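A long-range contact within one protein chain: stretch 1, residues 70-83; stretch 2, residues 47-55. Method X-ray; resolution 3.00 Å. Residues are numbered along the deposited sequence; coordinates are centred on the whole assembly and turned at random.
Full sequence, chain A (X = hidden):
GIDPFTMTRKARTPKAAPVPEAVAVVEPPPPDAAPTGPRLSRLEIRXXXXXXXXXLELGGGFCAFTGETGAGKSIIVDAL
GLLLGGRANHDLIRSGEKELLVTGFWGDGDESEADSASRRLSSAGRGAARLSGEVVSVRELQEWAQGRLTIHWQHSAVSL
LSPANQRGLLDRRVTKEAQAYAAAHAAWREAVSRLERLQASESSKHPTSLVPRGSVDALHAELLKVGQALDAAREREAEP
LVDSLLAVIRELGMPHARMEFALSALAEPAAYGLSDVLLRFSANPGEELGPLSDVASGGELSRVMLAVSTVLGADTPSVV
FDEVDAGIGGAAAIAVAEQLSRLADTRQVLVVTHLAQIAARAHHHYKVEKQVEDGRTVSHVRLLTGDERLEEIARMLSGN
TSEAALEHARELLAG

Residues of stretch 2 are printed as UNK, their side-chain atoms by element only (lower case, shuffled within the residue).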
ATOM      1  N   GLY A  70       2.623  12.021  14.757  1.00 18.22           N
ATOM      2  CA  GLY A  70       2.126  10.831  15.418  1.00 17.21           C
ATOM      3  C   GLY A  70       0.610  10.835  15.386  1.00 22.35           C
ATOM      4  O   GLY A  70      -0.021   9.803  15.158  1.00 21.15           O
ATOM      5  N   ALA A  71       0.029  12.009  15.610  1.00 20.21           N
ATOM      6  CA  ALA A  71      -1.418  12.178  15.559  1.00 18.78           C
ATOM      7  C   ALA A  71      -1.925  11.890  14.151  1.00 21.48           C
ATOM      8  O   ALA A  71      -2.974  11.273  13.968  1.00 27.37           O
ATOM      9  CB  ALA A  71      -1.805  13.583  15.990  1.00 19.89           C
ATOM     10  N   GLY A  72      -1.166  12.346  13.159  1.00 18.86           N
ATOM     11  CA  GLY A  72      -1.511  12.139  11.765  1.00 18.63           C
ATOM     12  C   GLY A  72      -1.532  10.664  11.422  1.00 20.60           C
ATOM     13  O   GLY A  72      -2.392  10.200  10.673  1.00 22.17           O
ATOM     14  N   LYS A  73      -0.578   9.925  11.978  1.00 20.34           N
ATOM     15  CA  LYS A  73      -0.484   8.490  11.746  1.00 21.78           C
ATOM     16  C   LYS A  73      -1.736   7.795  12.265  1.00 21.26           C
ATOM     17  O   LYS A  73      -2.245   6.864  11.641  1.00 21.76           O
ATOM     18  CB  LYS A  73       0.760   7.916  12.427  1.00 22.27           C
ATOM     19  CG  LYS A  73       0.693   6.419  12.680  1.00 23.50           C
ATOM     20  CD  LYS A  73       2.042   5.759  12.440  1.00 31.64           C
ATOM     21  CE  LYS A  73       2.279   4.618  13.418  1.00 34.31           C
ATOM     22  NZ  LYS A  73       1.233   3.565  13.307  1.00 35.82           N
ATOM     23  N   SER A  74      -2.231   8.254  13.411  1.00 24.36           N
ATOM     24  CA  SER A  74      -3.430   7.681  14.006  1.00 23.67           C
ATOM     25  C   SER A  74      -4.623   7.868  13.075  1.00 21.09           C
ATOM     26  O   SER A  74      -5.445   6.965  12.916  1.00 23.67           O
ATOM     27  CB  SER A  74      -3.716   8.323  15.365  1.00 20.39           C
ATOM     28  OG  SER A  74      -2.594   8.219  16.224  1.00 19.69           O
ATOM     29  N   ILE A  75      -4.710   9.041  12.454  1.00 19.43           N
ATOM     30  CA  ILE A  75      -5.777   9.318  11.512  1.00 19.89           C
ATOM     31  C   ILE A  75      -5.651   8.480  10.248  1.00 22.07           C
ATOM     32  O   ILE A  75      -6.611   7.860   9.802  1.00 25.02           O
ATOM     33  CB  ILE A  75      -5.782  10.802  11.141  1.00 17.15           C
ATOM     34  CG1 ILE A  75      -5.988  11.641  12.400  1.00 22.73           C
ATOM     35  CG2 ILE A  75      -6.855  11.093  10.120  1.00 17.04           C
ATOM     36  CD1 ILE A  75      -6.012  13.126  12.143  1.00 26.62           C
ATOM     37  N   ILE A  76      -4.453   8.443   9.686  1.00 20.84           N
ATOM     38  CA  ILE A  76      -4.262   7.861   8.367  1.00 20.50           C
ATOM     39  C   ILE A  76      -3.819   6.406   8.356  1.00 22.76           C
ATOM     40  O   ILE A  76      -4.255   5.627   7.513  1.00 25.65           O
ATOM     41  CB  ILE A  76      -3.258   8.670   7.570  1.00 19.48           C
ATOM     42  CG1 ILE A  76      -3.741  10.108   7.478  1.00 23.05           C
ATOM     43  CG2 ILE A  76      -3.084   8.086   6.189  1.00 19.50           C
ATOM     44  CD1 ILE A  76      -5.076  10.213   6.830  1.00 35.14           C
ATOM     45  N   VAL A  77      -2.937   6.039   9.270  1.00 20.15           N
ATOM     46  CA  VAL A  77      -2.479   4.666   9.315  1.00 19.87           C
ATOM     47  C   VAL A  77      -3.335   3.861  10.287  1.00 19.94           C
ATOM     48  O   VAL A  77      -3.905   2.840   9.915  1.00 22.16           O
ATOM     49  CB  VAL A  77      -0.990   4.556   9.680  1.00 22.19           C
ATOM     50  CG1 VAL A  77      -0.519   3.123   9.552  1.00 20.32           C
ATOM     51  CG2 VAL A  77      -0.172   5.457   8.779  1.00 24.38           C
ATOM     52  N   ASP A  78      -3.440   4.338  11.523  1.00 20.64           N
ATOM     53  CA  ASP A  78      -4.148   3.615  12.574  1.00 20.38           C
ATOM     54  C   ASP A  78      -5.646   3.507  12.331  1.00 19.71           C
ATOM     55  O   ASP A  78      -6.208   2.420  12.394  1.00 22.46           O
ATOM     56  CB  ASP A  78      -3.880   4.250  13.938  1.00 24.13           C
ATOM     57  CG  ASP A  78      -2.455   4.027  14.411  1.00 28.87           C
ATOM     58  OD1 ASP A  78      -1.786   3.122  13.871  1.00 26.37           O
ATOM     59  OD2 ASP A  78      -2.005   4.748  15.326  1.00 31.78           O
ATOM     60  N   ALA A  79      -6.294   4.632  12.058  1.00 21.90           N
ATOM     61  CA  ALA A  79      -7.737   4.637  11.829  1.00 20.37           C
ATOM     62  C   ALA A  79      -8.101   3.888  10.558  1.00 21.27           C
ATOM     63  O   ALA A  79      -8.860   2.928  10.601  1.00 26.03           O
ATOM     64  CB  ALA A  79      -8.270   6.053  11.778  1.00 20.46           C
ATOM     65  N   LEU A  80      -7.562   4.323   9.425  1.00 20.46           N
ATOM     66  CA  LEU A  80      -7.860   3.664   8.160  1.00 19.61           C
ATOM     67  C   LEU A  80      -7.554   2.169   8.229  1.00 21.26           C
ATOM     68  O   LEU A  80      -8.180   1.368   7.543  1.00 25.52           O
ATOM     69  CB  LEU A  80      -7.093   4.312   7.007  1.00 17.64           C
ATOM     70  CG  LEU A  80      -7.486   5.747   6.663  1.00 16.12           C
ATOM     71  CD1 LEU A  80      -6.640   6.264   5.519  1.00 19.27           C
ATOM     72  CD2 LEU A  80      -8.956   5.828   6.315  1.00 18.34           C
ATOM     73  N   GLY A  81      -6.592   1.796   9.063  1.00 19.58           N
ATOM     74  CA  GLY A  81      -6.239   0.399   9.219  1.00 22.74           C
ATOM     75  C   GLY A  81      -7.422  -0.416   9.699  1.00 21.55           C
ATOM     76  O   GLY A  81      -7.623  -1.556   9.275  1.00 24.85           O
ATOM     77  N   LEU A  82      -8.208   0.175  10.592  1.00 19.65           N
ATOM     78  CA  LEU A  82      -9.402  -0.472  11.114  1.00 18.43           C
ATOM     79  C   LEU A  82     -10.428  -0.707  10.013  1.00 20.74           C
ATOM     80  O   LEU A  82     -11.089  -1.741   9.989  1.00 23.82           O
ATOM     81  CB  LEU A  82     -10.015   0.370  12.226  1.00 17.74           C
ATOM     82  CG  LEU A  82      -9.161   0.585  13.472  1.00 16.71           C
ATOM     83  CD1 LEU A  82      -9.840   1.586  14.385  1.00 20.19           C
ATOM     84  CD2 LEU A  82      -8.921  -0.724  14.197  1.00 18.97           C
ATOM     85  N   LEU A  83     -10.564   0.252   9.103  1.00 19.92           N
ATOM     86  CA  LEU A  83     -11.484   0.109   7.983  1.00 17.15           C
ATOM     87  C   LEU A  83     -11.039  -1.009   7.052  1.00 20.32           C
ATOM     88  O   LEU A  83     -11.859  -1.624   6.381  1.00 24.75           O
ATOM     89  CB  LEU A  83     -11.596   1.414   7.202  1.00 17.10           C
ATOM     90  CG  LEU A  83     -12.191   2.601   7.947  1.00 20.96           C
ATOM     91  CD1 LEU A  83     -12.394   3.756   6.992  1.00 21.85           C
ATOM     92  CD2 LEU A  83     -13.504   2.210   8.590  1.00 20.68           C
ATOM     93  N   UNK A  47     -13.219   9.149  19.539  1.00 26.88           N
ATOM     94  CA  UNK A  47     -12.533   8.517  20.657  1.00 22.53           C
ATOM     95  C   UNK A  47     -11.404   7.586  20.248  1.00 25.04           C
ATOM     96  O   UNK A  47     -11.288   6.483  20.772  1.00 27.69           O
ATOM     97  c   UNK A  47     -14.451   8.719  22.290  1.00 35.87           C
ATOM     98  c   UNK A  47     -13.531   7.777  21.543  1.00 27.44           C
ATOM     99  o   UNK A  47     -14.109   9.878  22.528  1.00 35.67           O
ATOM    100  n   UNK A  47     -15.625   8.226  22.669  1.00 39.54           N
ATOM    101  N   UNK A  48     -10.569   8.034  19.317  1.00 24.95           N
ATOM    102  CA  UNK A  48      -9.378   7.282  18.941  1.00 22.64           C
ATOM    103  C   UNK A  48      -8.118   8.030  19.377  1.00 24.62           C
ATOM    104  O   UNK A  48      -7.817   9.111  18.866  1.00 23.39           O
ATOM    105  c   UNK A  48      -9.355   7.019  17.432  1.00 21.39           C
ATOM    106  c   UNK A  48      -8.319   6.034  16.880  1.00 18.62           C
ATOM    107  c   UNK A  48      -8.729   5.571  15.502  1.00 17.89           C
ATOM    108  c   UNK A  48      -6.923   6.635  16.846  1.00 16.88           C
ATOM    109  N   UNK A  49      -7.394   7.451  20.330  1.00 24.17           N
ATOM    110  CA  UNK A  49      -6.140   8.022  20.815  1.00 20.95           C
ATOM    111  C   UNK A  49      -6.294   9.440  21.353  1.00 22.76           C
ATOM    112  O   UNK A  49      -6.880   9.647  22.414  1.00 28.61           O
ATOM    113  c   UNK A  49      -5.089   7.985  19.730  1.00 21.51           C
ATOM    114  N   UNK A  50      -5.754  10.410  20.622  1.00 21.64           N
ATOM    115  CA  UNK A  50      -5.798  11.808  21.041  1.00 23.20           C
ATOM    116  C   UNK A  50      -6.944  12.552  20.365  1.00 23.92           C
ATOM    117  O   UNK A  50      -6.969  13.782  20.330  1.00 21.43           O
ATOM    118  o   UNK A  50      -4.336  12.583  19.269  1.00 22.07           O
ATOM    119  c   UNK A  50      -3.306  11.824  21.304  1.00 17.99           C
ATOM    120  c   UNK A  50      -4.491  12.539  20.692  1.00 20.24           C
ATOM    121  N   UNK A  51      -7.893  11.795  19.829  1.00 23.97           N
ATOM    122  CA  UNK A  51      -8.977  12.367  19.050  1.00 21.81           C
ATOM    123  C   UNK A  51     -10.323  12.089  19.693  1.00 24.94           C
ATOM    124  O   UNK A  51     -10.774  10.947  19.739  1.00 24.15           O
ATOM    125  c   UNK A  51      -8.992  11.788  17.633  1.00 22.10           C
ATOM    126  c   UNK A  51      -7.674  12.096  16.925  1.00 26.30           C
ATOM    127  c   UNK A  51      -7.515  11.372  15.610  1.00 26.41           C
ATOM    128  c   UNK A  51     -10.159  12.333  16.845  1.00 20.84           C
ATOM    129  N   UNK A  52     -10.959  13.140  20.195  1.00 30.41           N
ATOM    130  CA  UNK A  52     -12.295  13.026  20.753  1.00 28.00           C
ATOM    131  C   UNK A  52     -13.289  12.882  19.610  1.00 26.85           C
ATOM    132  O   UNK A  52     -13.974  11.867  19.493  1.00 25.64           O
ATOM    133  c   UNK A  52     -11.729  14.358  22.800  1.00 29.93           C
ATOM    134  o   UNK A  52     -12.501  15.441  20.790  1.00 28.22           O
ATOM    135  c   UNK A  52     -12.650  14.261  21.592  1.00 28.07           C
ATOM    136  N   UNK A  53     -13.342  13.902  18.760  1.00 24.82           N
ATOM    137  CA  UNK A  53     -14.243  13.926  17.618  1.00 25.18           C
ATOM    138  C   UNK A  53     -13.528  14.596  16.454  1.00 26.24           C
ATOM    139  O   UNK A  53     -13.051  15.723  16.575  1.00 30.00           O
ATOM    140  c   UNK A  53     -17.524  13.411  17.121  1.00 54.08           C
ATOM    141  c   UNK A  53     -16.617  14.613  16.916  1.00 38.92           C
ATOM    142  o   UNK A  53     -17.882  13.075  18.254  1.00 51.71           O
ATOM    143  n   UNK A  53     -17.905  12.759  16.024  1.00 56.55           N
ATOM    144  c   UNK A  53     -15.517  14.701  17.964  1.00 29.50           C
ATOM    145  N   UNK A  54     -13.449  13.897  15.330  1.00 22.23           N
ATOM    146  CA  UNK A  54     -12.734  14.407  14.168  1.00 21.22           C
ATOM    147  C   UNK A  54     -13.536  14.116  12.917  1.00 22.65           C
ATOM    148  O   UNK A  54     -13.810  12.963  12.595  1.00 23.21           O
ATOM    149  c   UNK A  54     -10.453  13.010  11.826  1.00 21.92           C
ATOM    150  c   UNK A  54     -10.521  15.460  12.350  1.00 22.30           C
ATOM    151  c   UNK A  54     -11.333  13.779  14.078  1.00 21.53           C
ATOM    152  c   UNK A  54     -10.358  14.061  12.924  1.00 21.07           C
ATOM    153  N   UNK A  55     -13.928  15.175  12.222  1.00 23.14           N
ATOM    154  CA  UNK A  55     -14.616  15.027  10.950  1.00 27.91           C
ATOM    155  C   UNK A  55     -13.777  15.682   9.874  1.00 25.92           C
ATOM    156  O   UNK A  55     -13.616  16.897   9.855  1.00 30.20           O
ATOM    157  c   UNK A  55     -18.236  15.569  12.221  1.00 49.78           C
ATOM    158  o   UNK A  55     -18.216  16.820  12.227  1.00 48.66           O
ATOM    159  c   UNK A  55     -16.013  15.639  11.017  1.00 32.00           C
ATOM    160  c   UNK A  55     -16.953  14.838  11.902  1.00 41.71           C
ATOM    161  o   UNK A  55     -19.253  14.884  12.478  1.00 50.55           O
TER

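Position 47 carries two side-chain carbons, the second bonded to one oxygen and one nitrogen. This is a short amide, Asn47. It lies beyond reach of the helix, and its phi/psi of 54/45 is a left-handed conformation that asparagine tolerates better than most residues.

Position 48 has four side-chain carbons, forked at the second, and its CB points toward the helix. One branch tip touches Ser74; the other touches Ala79 and Leu82. The fork identifies Leu48. Its CD2 lies 3.9 Å from Ser74 CB, and its CD1 lies 3.8 Å from Ala79 CB and 4.3 Å from Leu82 CD1. The two methyls spread along the helix, and the small side chains of Ser74 and Ala79 leave room for them.

At position 49 a lone carbon, CB, sits near the hydroxyl of Ser74: Ala49. The methyl's only listed contact is Ala49 CB to Ser74 OG at 4.3 Å. It is the first of the two central residues in a tight turn, with phi/psi of 57/-110; glycine adopts such a positive phi most easily, and alanine adds only a methyl.

Position 50 bears one carbon carrying an oxygen and a second carbon. The oxygen comes near Ala71, a contact without a hydrogen bond. This is Thr50, with OG1 4.3 Å from Ala71 CB; its hydroxyl is hydrogen-bonded elsewhere in the structure, which suits a polar group at a partly exposed turn.

Position 51 has four carbons forked at the first, with one arm two carbons long. That arm ends against Ile75, as befits Ile51, whose CD1 lies 3.6 Å from Ile75 CG1. Ile51 N donates to Leu48 O at 2.9 Å, closing a type II' turn, and a weak bond runs from Leu48 N to Ile51 O.

Position 52, again one carbon bearing an oxygen and a carbon, is Thr52. It is out of reach of the helix, at a partly exposed corner of the chain, where its OG1 is satisfied by a hydrogen bond elsewhere in the structure.

Position 53 has three carbons, the last carrying oxygen and nitrogen: Gln53, whose amide suits its exposed site away from the helix.

Position 54 shows four carbons forked at the second, one tip nearing Ile75. This is Leu54, a buried apolar side chain on the strand, its CD1 4.4 Å from Ile75 CG2.

Position 55, with three carbons ending in two oxygens, is Glu55, exposed and clear of the helix.

The contact is therefore one of apolar packing, without hydrogen bonds between the stretches. Leu48 lies against Ser74, Ala79 and Leu82, while Ile51 and Leu54 meet Ile75. Ser74 can join this surface because its OG donates to the helix's own Gly70 O at 3.2 Å.

Stretch 2, residues 47-55: NLATITQLE
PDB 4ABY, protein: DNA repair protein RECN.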